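Local coordinates for protein lytic polysaccharide monooxygenase ([Kitasatospora] papulosa, PDB 6NDQ) that probably cleaves cellulose or a related polysaccharide by copper-dependent oxidation of its chains, at residues D84-W89 with A126-W131; G58-A63 with Y112-V117. All coordinates share one frame; numbering follows the deposited sequence.

Overall arrangement
Interaction 1 joins two irregular loops at the surface, whereas interaction 2 sets segment 58-63, with its weakly bonded helical turn, against the mixed sheet and is partly buried. Their centres lie about 18 Å apart, yet they meet through Trp131, at the end of segment 126-131: its CH2 is 3.8 Å from Phe60 CB, and its NE1 is 3.7 Å from Pro61 CA. Segment 126-131 follows strand 110-118, which supplies one side of interaction 2. The chemistry differs: interaction 1 lays a valine on the backbone of a surface loop, while interaction 2 brings an aromatic ring to tyrosine and glutamine side chains. Neither has a direct hydrogen bond between its segments, but each has a water bridge.

Interaction 1. Residues D84-W89 with A126-W131; sequences DSVGAW and AEALTW
Val86 reaches from the loop 84-89 onto the backbone of Ala126, Glu127 and Ala128 and contributes 75 of the 140 Å² buried between the segments, both sides summed. Its CB points toward the other loop but stays back, with Glu127 O 4.3 Å away, and the two methyls divide the contact beyond it. CG1 stands anti to the backbone N (chi1 171°), and this rotation spreads the branches along the facing loop, 126-131. CG1 ends on the peptide joining Ala126 to Glu127, 3.5 Å from Ala126 C. CG2 goes to the next peptide and lies 3.7 Å from Glu127 O. The same methyl approaches Ala128 CA and, more loosely, meets Ala128 CB at 4.3 Å, the one apolar side-chain pair across the contact. Glu127 points its CB away from segment 84-89, and its OE2 accepts a hydrogen bond from Asp123 N.

The polar link is indirect. Water 1 donates to Asp84 O and accepts from Leu129 N, each leg 3.0 Å long, so a backbone carbonyl and a backbone N-H are joined without touching. Behind Val86, Trp89 NE1 donates to Ser85 O over 2.7 Å. The bond is nearly straight (168° at the hydrogen) and lies in the indole plane, although the donor sits 37° out of the carbonyl plane. It closes the loop from Ser85 to Trp89, within which Ala88 centres an inverse gamma turn. Trp89 is buried against Met33 of helix 32-40 and makes a cation-pi contact with Arg10, while Leu129 packs on Cys70 and Cys180, which form a disulfide. The exposed valine thus joins two connections outside the strands, the one leading into strand 92-94 and the one between strands 110-118 and 134-139, in the immunoglobulin-like beta-sandwich fold of lytic polysaccharide monooxygenases.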
loop_
_atom_site.group_PDB
_atom_site.type_symbol
_atom_site.label_atom_id
_atom_site.label_comp_id
_atom_site.label_asym_id
_atom_site.label_seq_id
_atom_site.Cartn_x
_atom_site.Cartn_y
_atom_site.Cartn_z
ATOM N N ASP A 84 -3.544 -7.824 4.940
ATOM C CA ASP A 84 -2.362 -8.496 5.464
ATOM C C ASP A 84 -2.213 -9.924 4.971
ATOM O O ASP A 84 -1.171 -10.534 5.231
ATOM C CB ASP A 84 -2.413 -8.574 6.989
ATOM C CG ASP A 84 -2.204 -7.252 7.635
ATOM O OD1 ASP A 84 -1.530 -6.418 7.007
ATOM O OD2 ASP A 84 -2.728 -7.042 8.770
ATOM N N SER A 85 -3.240 -10.466 4.302
ATOM C CA SER A 85 -3.242 -11.867 3.905
ATOM C C SER A 85 -2.135 -12.155 2.889
ATOM O O SER A 85 -1.715 -11.282 2.112
ATOM C CB SER A 85 -4.604 -12.234 3.327
ATOM O OG SER A 85 -5.585 -12.204 4.340
ATOM N N VAL A 86 -1.652 -13.396 2.916
ATOM C CA VAL A 86 -0.462 -13.810 2.182
ATOM C C VAL A 86 -0.945 -14.597 0.974
ATOM O O VAL A 86 -1.711 -15.554 1.136
ATOM C CB VAL A 86 0.476 -14.663 3.064
ATOM C CG1 VAL A 86 1.580 -15.254 2.259
ATOM C CG2 VAL A 86 1.052 -13.829 4.214
ATOM N N GLY A 87 -0.510 -14.213 -0.225
ATOM C CA GLY A 87 -0.957 -14.919 -1.417
ATOM C C GLY A 87 -0.632 -14.128 -2.671
ATOM O O GLY A 87 0.132 -13.165 -2.634
ATOM N N ALA A 88 -1.234 -14.549 -3.792
ATOM C CA ALA A 88 -0.843 -14.027 -5.099
ATOM C C ALA A 88 -1.607 -12.732 -5.420
ATOM O O ALA A 88 -2.415 -12.652 -6.333
ATOM C CB ALA A 88 -1.053 -15.097 -6.169
ATOM N N TRP A 89 -1.332 -11.688 -4.635
ATOM C CA TRP A 89 -1.887 -10.359 -4.928
ATOM C C TRP A 89 -1.523 -9.878 -6.331
ATOM O O TRP A 89 -0.398 -10.071 -6.796
ATOM C CB TRP A 89 -1.369 -9.338 -3.915
ATOM C CG TRP A 89 -1.881 -9.539 -2.526
ATOM C CD1 TRP A 89 -1.290 -10.266 -1.541
ATOM C CD2 TRP A 89 -3.089 -9.005 -1.971
ATOM N NE1 TRP A 89 -2.058 -10.224 -0.397
ATOM C CE2 TRP A 89 -3.154 -9.437 -0.624
ATOM C CE3 TRP A 89 -4.109 -8.189 -2.467
ATOM C CZ2 TRP A 89 -4.222 -9.117 0.212
ATOM C CZ3 TRP A 89 -5.155 -7.845 -1.620
ATOM C CH2 TRP A 89 -5.212 -8.322 -0.299
ATOM N N ALA A 126 4.152 -16.008 -0.329
ATOM C CA ALA A 126 4.383 -17.130 0.565
ATOM C C ALA A 126 4.795 -16.718 1.961
ATOM O O ALA A 126 4.784 -17.565 2.861
ATOM C CB ALA A 126 5.476 -18.049 -0.001
ATOM N N GLU A 127 5.197 -15.475 2.161
ATOM C CA GLU A 127 5.737 -15.017 3.431
ATOM C C GLU A 127 4.952 -13.825 3.941
ATOM O O GLU A 127 4.477 -12.990 3.166
ATOM C CB GLU A 127 7.220 -14.650 3.276
ATOM C CG GLU A 127 8.070 -15.765 2.684
ATOM C CD GLU A 127 9.546 -15.404 2.575
ATOM O OE1 GLU A 127 10.186 -15.243 3.637
ATOM O OE2 GLU A 127 10.061 -15.265 1.439
ATOM N N ALA A 128 4.837 -13.749 5.269
ATOM C CA ALA A 128 4.221 -12.612 5.909
ATOM C C ALA A 128 5.155 -11.402 5.873
ATOM O O ALA A 128 6.375 -11.527 6.000
ATOM C CB ALA A 128 3.859 -12.964 7.349
ATOM N N LEU A 129 4.558 -10.219 5.728
ATOM C CA LEU A 129 5.326 -8.987 5.604
ATOM C C LEU A 129 5.757 -8.507 6.981
ATOM O O LEU A 129 4.912 -8.211 7.835
ATOM C CB LEU A 129 4.497 -7.915 4.903
ATOM C CG LEU A 129 5.226 -6.619 4.601
ATOM C CD1 LEU A 129 6.533 -6.907 3.872
ATOM C CD2 LEU A 129 4.343 -5.726 3.736
ATOM N N THR A 130 7.064 -8.426 7.203
ATOM C CA THR A 130 7.577 -7.887 8.450
ATOM C C THR A 130 8.527 -6.737 8.164
ATOM O O THR A 130 9.013 -6.565 7.051
ATOM C CB THR A 130 8.290 -8.963 9.282
ATOM O OG1 THR A 130 9.565 -9.253 8.700
ATOM C CG2 THR A 130 7.438 -10.237 9.332
ATOM N N TRP A 131 8.774 -5.924 9.188
ATOM C CA TRP A 131 9.650 -4.775 9.007
ATOM C C TRP A 131 11.062 -5.179 8.575
ATOM O O TRP A 131 11.672 -4.491 7.756
ATOM C CB TRP A 131 9.695 -3.950 10.292
ATOM C CG TRP A 131 8.454 -3.126 10.516
ATOM C CD1 TRP A 131 7.362 -3.477 11.255
ATOM C CD2 TRP A 131 8.171 -1.828 9.978
ATOM N NE1 TRP A 131 6.423 -2.474 11.222
ATOM C CE2 TRP A 131 6.896 -1.447 10.450
ATOM C CE3 TRP A 131 8.873 -0.947 9.146
ATOM C CZ2 TRP A 131 6.311 -0.222 10.123
ATOM C CZ3 TRP A 131 8.287 0.272 8.822
ATOM C CH2 TRP A 131 7.022 0.620 9.304
HETATM O O HOH W 1 1.623 -9.801 5.847
#

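Interaction 2. Residues G58-A63 with Y112-V117; sequences GDFPAA and YFQVYV
The Phe60 ring has Gln114 OE1 at its edge, near the ring plane and 3.5 Å from CD2, while Gly58 O lies over one face, displaced toward the rim. Tyr112 OH comes in obliquely, 3.1 Å from Phe60 CZ. In return Phe60 CE2 stands at the edge of the Tyr112 ring, near its plane, 4.0 Å from CE1. This joins segment 58-63, with its weakly bonded helical turn, to the immunoglobulin-like beta-sandwich: Tyr112 and Gln114, two apart on strand 110-118, both point their CB toward it, as side-chain alternation along a strand requires.

Phe60 and Tyr112 approach from opposite directions. Tyr112 CG sits between its own backbone N and carbonyl carbon (chi1 58°), carrying the phenol out to Phe60. The Gln114 amide stands almost upright to the Phe60 ring, 81° between planes, and presents OE1. Phe60 is buried, also touching Ile167 and Thr176 of neighbouring strands; an alanine here would probably open a gap beside them and leave the Tyr112 phenol and Gln114 OE1 without the ring they pack on. Water 2 bridges Gly58 O and Tyr112 OH, and Tyr116 OH donates to Gln114 OE1 over 3.2 Å, from 69° above the carbonyl plane.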
loop_
_atom_site.group_PDB
_atom_site.type_symbol
_atom_site.label_atom_id
_atom_site.label_comp_id
_atom_site.label_asym_id
_atom_site.label_seq_id
_atom_site.Cartn_x
_atom_site.Cartn_y
_atom_site.Cartn_z
ATOM N N GLY A 58 5.721 9.297 14.395
ATOM C CA GLY A 58 6.915 8.893 13.678
ATOM C C GLY A 58 7.510 7.557 14.076
ATOM O O GLY A 58 8.363 7.035 13.341
ATOM N N ASP A 59 7.110 6.989 15.217
ATOM C CA ASP A 59 7.553 5.652 15.623
ATOM C C ASP A 59 6.602 4.648 14.981
ATOM O O ASP A 59 5.563 4.286 15.538
ATOM C CB ASP A 59 7.581 5.516 17.142
ATOM C CG ASP A 59 8.473 4.369 17.614
ATOM O OD1 ASP A 59 9.131 3.723 16.766
ATOM O OD2 ASP A 59 8.513 4.113 18.839
ATOM N N PHE A 60 6.969 4.186 13.792
ATOM C CA PHE A 60 6.036 3.434 12.968
ATOM C C PHE A 60 6.014 1.947 13.314
ATOM O O PHE A 60 4.925 1.373 13.425
ATOM C CB PHE A 60 6.354 3.685 11.493
ATOM C CG PHE A 60 6.049 5.090 11.064
ATOM C CD1 PHE A 60 4.899 5.718 11.519
ATOM C CD2 PHE A 60 6.914 5.795 10.253
ATOM C CE1 PHE A 60 4.600 7.009 11.147
ATOM C CE2 PHE A 60 6.618 7.094 9.878
ATOM C CZ PHE A 60 5.460 7.700 10.329
ATOM N N PRO A 61 7.155 1.277 13.512
ATOM C CA PRO A 61 7.079 -0.119 13.983
ATOM C C PRO A 61 6.432 -0.266 15.355
ATOM O O PRO A 61 5.917 -1.353 15.670
ATOM C CB PRO A 61 8.546 -0.573 13.995
ATOM C CG PRO A 61 9.229 0.332 13.007
ATOM C CD PRO A 61 8.539 1.657 13.159
ATOM N N ALA A 62 6.412 0.795 16.171
ATOM C CA ALA A 62 5.840 0.674 17.511
ATOM C C ALA A 62 4.323 0.567 17.470
ATOM O O ALA A 62 3.718 0.007 18.391
ATOM C CB ALA A 62 6.257 1.857 18.381
ATOM N N ALA A 63 3.691 1.097 16.426
ATOM C CA ALA A 63 2.241 1.050 16.304
ATOM C C ALA A 63 1.762 0.046 15.266
ATOM O O ALA A 63 0.562 -0.232 15.209
ATOM C CB ALA A 63 1.691 2.442 15.969
ATOM N N TYR A 112 6.144 14.427 5.266
ATOM C CA TYR A 112 7.162 13.645 4.587
ATOM C C TYR A 112 6.507 12.362 4.107
ATOM O O TYR A 112 5.413 11.996 4.548
ATOM C CB TYR A 112 8.347 13.322 5.506
ATOM C CG TYR A 112 7.941 12.563 6.744
ATOM C CD1 TYR A 112 7.821 11.171 6.730
ATOM C CD2 TYR A 112 7.668 13.229 7.930
ATOM C CE1 TYR A 112 7.445 10.474 7.850
ATOM C CE2 TYR A 112 7.293 12.532 9.065
ATOM C CZ TYR A 112 7.182 11.155 9.015
ATOM O OH TYR A 112 6.816 10.451 10.135
ATOM N N PHE A 113 7.208 11.685 3.199
ATOM C CA PHE A 113 6.901 10.330 2.774
ATOM C C PHE A 113 8.115 9.433 2.973
ATOM O O PHE A 113 9.249 9.827 2.666
ATOM C CB PHE A 113 6.541 10.279 1.301
ATOM C CG PHE A 113 5.283 11.007 0.937
ATOM C CD1 PHE A 113 4.054 10.373 1.010
ATOM C CD2 PHE A 113 5.336 12.299 0.462
ATOM C CE1 PHE A 113 2.888 11.027 0.640
ATOM C CE2 PHE A 113 4.180 12.967 0.087
ATOM C CZ PHE A 113 2.947 12.335 0.180
ATOM N N GLN A 114 7.869 8.202 3.409
ATOM C CA GLN A 114 8.859 7.134 3.352
ATOM C C GLN A 114 8.368 6.068 2.387
ATOM O O GLN A 114 7.200 5.674 2.442
ATOM C CB GLN A 114 9.093 6.539 4.732
ATOM C CG GLN A 114 9.703 7.566 5.682
ATOM C CD GLN A 114 9.830 7.053 7.099
ATOM O OE1 GLN A 114 9.104 6.154 7.514
ATOM N NE2 GLN A 114 10.762 7.617 7.849
ATOM N N VAL A 115 9.237 5.633 1.481
ATOM C CA VAL A 115 8.935 4.499 0.615
ATOM C C VAL A 115 9.932 3.399 0.935
ATOM O O VAL A 115 11.150 3.618 0.867
ATOM C CB VAL A 115 8.982 4.868 -0.872
ATOM C CG1 VAL A 115 8.660 3.624 -1.725
ATOM C CG2 VAL A 115 7.995 5.985 -1.156
ATOM N N TYR A 116 9.415 2.228 1.298
ATOM C CA TYR A 116 10.192 1.016 1.520
ATOM C C TYR A 116 9.861 0.020 0.419
ATOM O O TYR A 116 8.775 0.069 -0.165
ATOM C CB TYR A 116 9.864 0.371 2.870
ATOM C CG TYR A 116 10.139 1.205 4.096
ATOM C CD1 TYR A 116 9.218 2.136 4.540
ATOM C CD2 TYR A 116 11.309 1.025 4.811
ATOM C CE1 TYR A 116 9.462 2.905 5.684
ATOM C CE2 TYR A 116 11.562 1.769 5.957
ATOM C CZ TYR A 116 10.638 2.711 6.376
ATOM O OH TYR A 116 10.903 3.451 7.510
ATOM N N VAL A 117 10.788 -0.904 0.152
ATOM C CA VAL A 117 10.474 -2.042 -0.705
ATOM C C VAL A 117 10.976 -3.322 -0.048
ATOM O O VAL A 117 11.987 -3.309 0.661
ATOM C CB VAL A 117 11.076 -1.869 -2.106
ATOM C CG1 VAL A 117 12.594 -2.045 -2.074
ATOM C CG2 VAL A 117 10.442 -2.880 -3.064
HETATM O O HOH W 2 9.204 9.019 10.870
#